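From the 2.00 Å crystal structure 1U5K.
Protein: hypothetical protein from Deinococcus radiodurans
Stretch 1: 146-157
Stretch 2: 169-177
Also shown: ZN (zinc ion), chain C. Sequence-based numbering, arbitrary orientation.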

# COMPACT_ATOMS: atom_id res chain seq x y z
N VAL A 146 3.48 -18.31 10.36
CA VAL A 146 3.49 -19.17 9.18
C VAL A 146 4.25 -20.48 9.39
O VAL A 146 5.09 -20.57 10.30
N ILE A 147 3.94 -21.44 8.52
CA ILE A 147 4.54 -22.77 8.50
C ILE A 147 5.18 -23.09 7.14
O ILE A 147 4.52 -23.50 6.18
N PRO A 148 6.48 -22.82 7.06
CA PRO A 148 7.23 -23.15 5.85
C PRO A 148 7.19 -24.67 5.67
O PRO A 148 7.18 -25.44 6.65
N GLN A 149 7.12 -25.12 4.42
CA GLN A 149 7.02 -26.56 4.14
C GLN A 149 7.54 -26.83 2.73
O GLN A 149 6.82 -26.61 1.77
N THR A 150 8.81 -27.24 2.63
CA THR A 150 9.51 -27.54 1.38
C THR A 150 9.89 -29.00 1.13
O THR A 150 10.36 -29.34 0.05
N ALA A 151 9.62 -29.90 2.07
CA ALA A 151 9.97 -31.30 1.95
C ALA A 151 8.99 -32.11 1.10
O ALA A 151 9.38 -33.14 0.56
N ARG A 152 7.75 -31.66 0.95
CA ARG A 152 6.74 -32.39 0.19
C ARG A 152 5.90 -31.51 -0.72
O ARG A 152 5.64 -30.35 -0.41
N CYS A 153 5.48 -32.04 -1.86
CA CYS A 153 4.61 -31.32 -2.77
C CYS A 153 3.38 -30.85 -2.01
O CYS A 153 2.75 -31.63 -1.28
N ALA A 154 3.04 -29.58 -2.19
CA ALA A 154 1.94 -28.98 -1.47
C ALA A 154 0.60 -29.58 -1.89
O ALA A 154 -0.39 -29.44 -1.17
N ARG A 155 0.54 -30.26 -3.03
CA ARG A 155 -0.73 -30.84 -3.47
C ARG A 155 -0.84 -32.32 -3.14
O ARG A 155 -1.76 -32.72 -2.43
N CYS A 156 0.05 -33.16 -3.65
CA CYS A 156 -0.05 -34.60 -3.47
C CYS A 156 0.85 -35.19 -2.38
O CYS A 156 0.70 -36.36 -2.03
N GLY A 157 1.84 -34.43 -1.92
CA GLY A 157 2.68 -34.87 -0.83
C GLY A 157 3.98 -35.54 -1.23
O GLY A 157 4.72 -35.91 -0.32
N GLY A 169 2.24 -20.70 -2.85
CA GLY A 169 3.60 -20.25 -2.61
C GLY A 169 4.56 -21.20 -1.92
O GLY A 169 5.59 -20.78 -1.36
N GLN A 170 4.25 -22.49 -1.96
CA GLN A 170 5.13 -23.53 -1.45
C GLN A 170 5.88 -24.11 -2.65
O GLN A 170 6.29 -23.35 -3.51
N LEU A 171 5.95 -25.44 -2.78
CA LEU A 171 6.52 -26.11 -3.94
C LEU A 171 5.67 -27.31 -4.40
O LEU A 171 5.02 -27.95 -3.59
N LEU A 172 5.68 -27.59 -5.70
CA LEU A 172 4.93 -28.68 -6.32
C LEU A 172 5.88 -29.67 -6.97
O LEU A 172 6.95 -29.28 -7.44
N CYS A 173 5.47 -30.94 -7.05
CA CYS A 173 6.23 -31.94 -7.80
C CYS A 173 6.00 -31.78 -9.29
O CYS A 173 5.09 -31.08 -9.75
N SER A 174 6.81 -32.50 -10.07
CA SER A 174 6.77 -32.44 -11.53
C SER A 174 5.41 -32.87 -12.07
O SER A 174 4.97 -32.37 -13.10
N LYS A 175 4.68 -33.72 -11.34
CA LYS A 175 3.38 -34.16 -11.79
C LYS A 175 2.26 -33.17 -11.50
O LYS A 175 1.34 -33.06 -12.29
N CYS A 176 2.35 -32.39 -10.43
CA CYS A 176 1.31 -31.45 -10.06
C CYS A 176 1.55 -30.08 -10.71
O CYS A 176 0.64 -29.29 -10.84
N ALA A 177 2.76 -29.85 -11.19
CA ALA A 177 3.20 -28.55 -11.67
C ALA A 177 2.91 -28.36 -13.16
O ALA A 177 2.93 -29.30 -13.95

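A zinc ion held by four cysteines can do for a small contact what a hydrophobic core does for a large one, and the two stretches compared here, which bury 539 Å² between them, illustrate the principle well. Each contributes a pair of thiolates spaced three residues apart. From the first, Cys153 SG lies 2.4 Å from ZN and Cys156 SG 2.3 Å; from the second, Cys173 SG lies 2.3 Å from ZN and Cys176 SG 2.4 Å. Cys153 is t and Cys176 is m, while Cys156 and Cys173 are both p. Cys156 and Cys176 direct their CA-to-CB bonds toward the opposing stretch, whereas Cys153 and Cys173 set theirs sideways and bring their CB atoms to 4.0 Å from each other. The metal gathers the sulfurs closely: Cys153 SG and Cys176 SG are 3.8 Å apart, as are Cys156 SG and Cys173 SG.

Thiolates bound to zinc remain good acceptors, and hydrogen bonds to the sulfurs support this site. Cys153 SG receives three backbone amides: Cys173 N from across the contact at 3.3 Å, and, from its own stretch, Arg155 N at 3.3 Å and Cys156 N at 3.5 Å. At the equivalent cysteine of the second stretch, Cys173 SG accepts a weak bond from Cys176 N at 3.5 Å. A side chain also takes part. Arg155, extended with chi1 to chi3 all t, points its CA-to-CB bond toward the second stretch and donates from NH1 to Cys176 SG at 3.4 Å, the sulfur lying at the edge of the guanidinium, near its plane. Arg152 has its CA-to-CB bond directed away and serves its own stretch, its NH1 donating to Gly157 O at 2.9 Å.

One backbone hydrogen bond joins the stretches beside the metal. Ala154 N donates to Leu171 O at 2.9 Å, and the same carbonyl oxygen accepts a CA-H...O contact from Cys153 CA at 3.5 Å.

Apolar contacts lie near this bond. Leu172 (m, t) starts away from the first stretch, but its end comes nearer, so that CD2 sits 3.8 Å from Cys153 SG, 4.2 Å from Ala154 CB and 4.0 Å from Arg155 CB. Leu171, also m, t, begins sideways and places CD1 3.9 Å from CB of Thr150, whose chi1 is p.

Farther from the zinc, water enters the contact. Gln170 (m, t) directs its CA-to-CB bond toward the first stretch, with NE2 3.3 Å from Ala154 CB. Water 1 bridges its far end, donating to Gln170 OE1 at 2.9 Å and to Ile147 O at 2.7 Å. Water 2 accepts from Leu171 N at 3.1 Å and lies 2.7 Å from Gln149 O and 2.8 Å from Arg152 O, joining the two backbones where they do not bond directly.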

# COMPACT_ATOMS: atom_id res chain seq x y z
CB VAL A 146 4.12 -18.43 7.99
CG1 VAL A 146 3.41 -17.11 7.76
CG2 VAL A 146 5.61 -18.19 8.23
CB ILE A 147 3.54 -23.88 8.86
CG1 ILE A 147 2.90 -23.61 10.22
CG2 ILE A 147 4.20 -25.27 8.77
CD1 ILE A 147 3.42 -24.50 11.34
CB PRO A 148 8.62 -22.59 6.14
CG PRO A 148 8.49 -21.68 7.35
CD PRO A 148 7.29 -22.12 8.08
CB GLN A 149 5.57 -27.04 4.30
CG GLN A 149 5.38 -28.53 4.44
CD GLN A 149 5.51 -29.25 3.11
OE1 GLN A 149 4.57 -29.33 2.31
NE2 GLN A 149 6.69 -29.78 2.88
CB THR A 150 10.79 -26.68 1.29
OG1 THR A 150 11.56 -26.79 2.49
CG2 THR A 150 10.44 -25.20 1.21
CB ALA A 151 10.11 -31.94 3.33
CB ARG A 152 5.83 -33.14 1.16
CG ARG A 152 6.53 -34.19 2.02
CD ARG A 152 5.54 -34.93 2.90
NE ARG A 152 6.03 -36.15 3.53
CZ ARG A 152 6.22 -37.33 2.95
NH1 ARG A 152 6.03 -37.56 1.65
NH2 ARG A 152 6.67 -38.33 3.71
CB CYS A 153 4.22 -32.20 -3.96
SG CYS A 153 2.90 -31.56 -5.00
CB ALA A 154 1.93 -27.48 -1.71
CB ARG A 155 -0.91 -30.57 -4.97
CG ARG A 155 -2.14 -31.18 -5.60
CD ARG A 155 -2.49 -30.58 -6.94
NE ARG A 155 -3.70 -31.09 -7.60
CZ ARG A 155 -3.73 -32.09 -8.48
NH1 ARG A 155 -2.64 -32.79 -8.72
NH2 ARG A 155 -4.84 -32.42 -9.12
CB CYS A 156 0.29 -35.31 -4.77
SG CYS A 156 2.04 -35.36 -5.19
CB GLN A 170 4.27 -24.54 -0.68
CG GLN A 170 3.67 -23.93 0.55
CD GLN A 170 2.85 -24.83 1.46
OE1 GLN A 170 2.37 -24.34 2.46
NE2 GLN A 170 2.73 -26.11 1.18
CB LEU A 171 7.91 -26.63 -3.59
CG LEU A 171 8.96 -25.59 -3.13
CD1 LEU A 171 10.12 -26.36 -2.56
CD2 LEU A 171 9.40 -24.71 -4.27
CB LEU A 172 3.97 -28.15 -7.39
CG LEU A 172 2.85 -27.26 -6.86
CD1 LEU A 172 2.10 -26.63 -8.01
CD2 LEU A 172 1.98 -28.02 -5.88
CB CYS A 173 5.89 -33.37 -7.35
SG CYS A 173 4.26 -33.94 -7.88
CB SER A 174 7.91 -33.26 -12.14
OG SER A 174 7.69 -34.65 -11.96
CB LYS A 175 3.04 -35.53 -11.19
CG LYS A 175 3.98 -36.67 -11.56
CD LYS A 175 3.88 -37.18 -12.99
CE LYS A 175 4.63 -38.53 -13.18
NZ LYS A 175 3.71 -39.73 -13.08
CB CYS A 176 1.23 -31.34 -8.54
SG CYS A 176 0.59 -32.81 -7.73
CB ALA A 177 4.67 -28.38 -11.40
ZN ZN C . 2.50 -33.49 -6.43
O HOH W 1 2.47 -24.97 5.33
O HOH W 2 5.72 -27.56 -0.53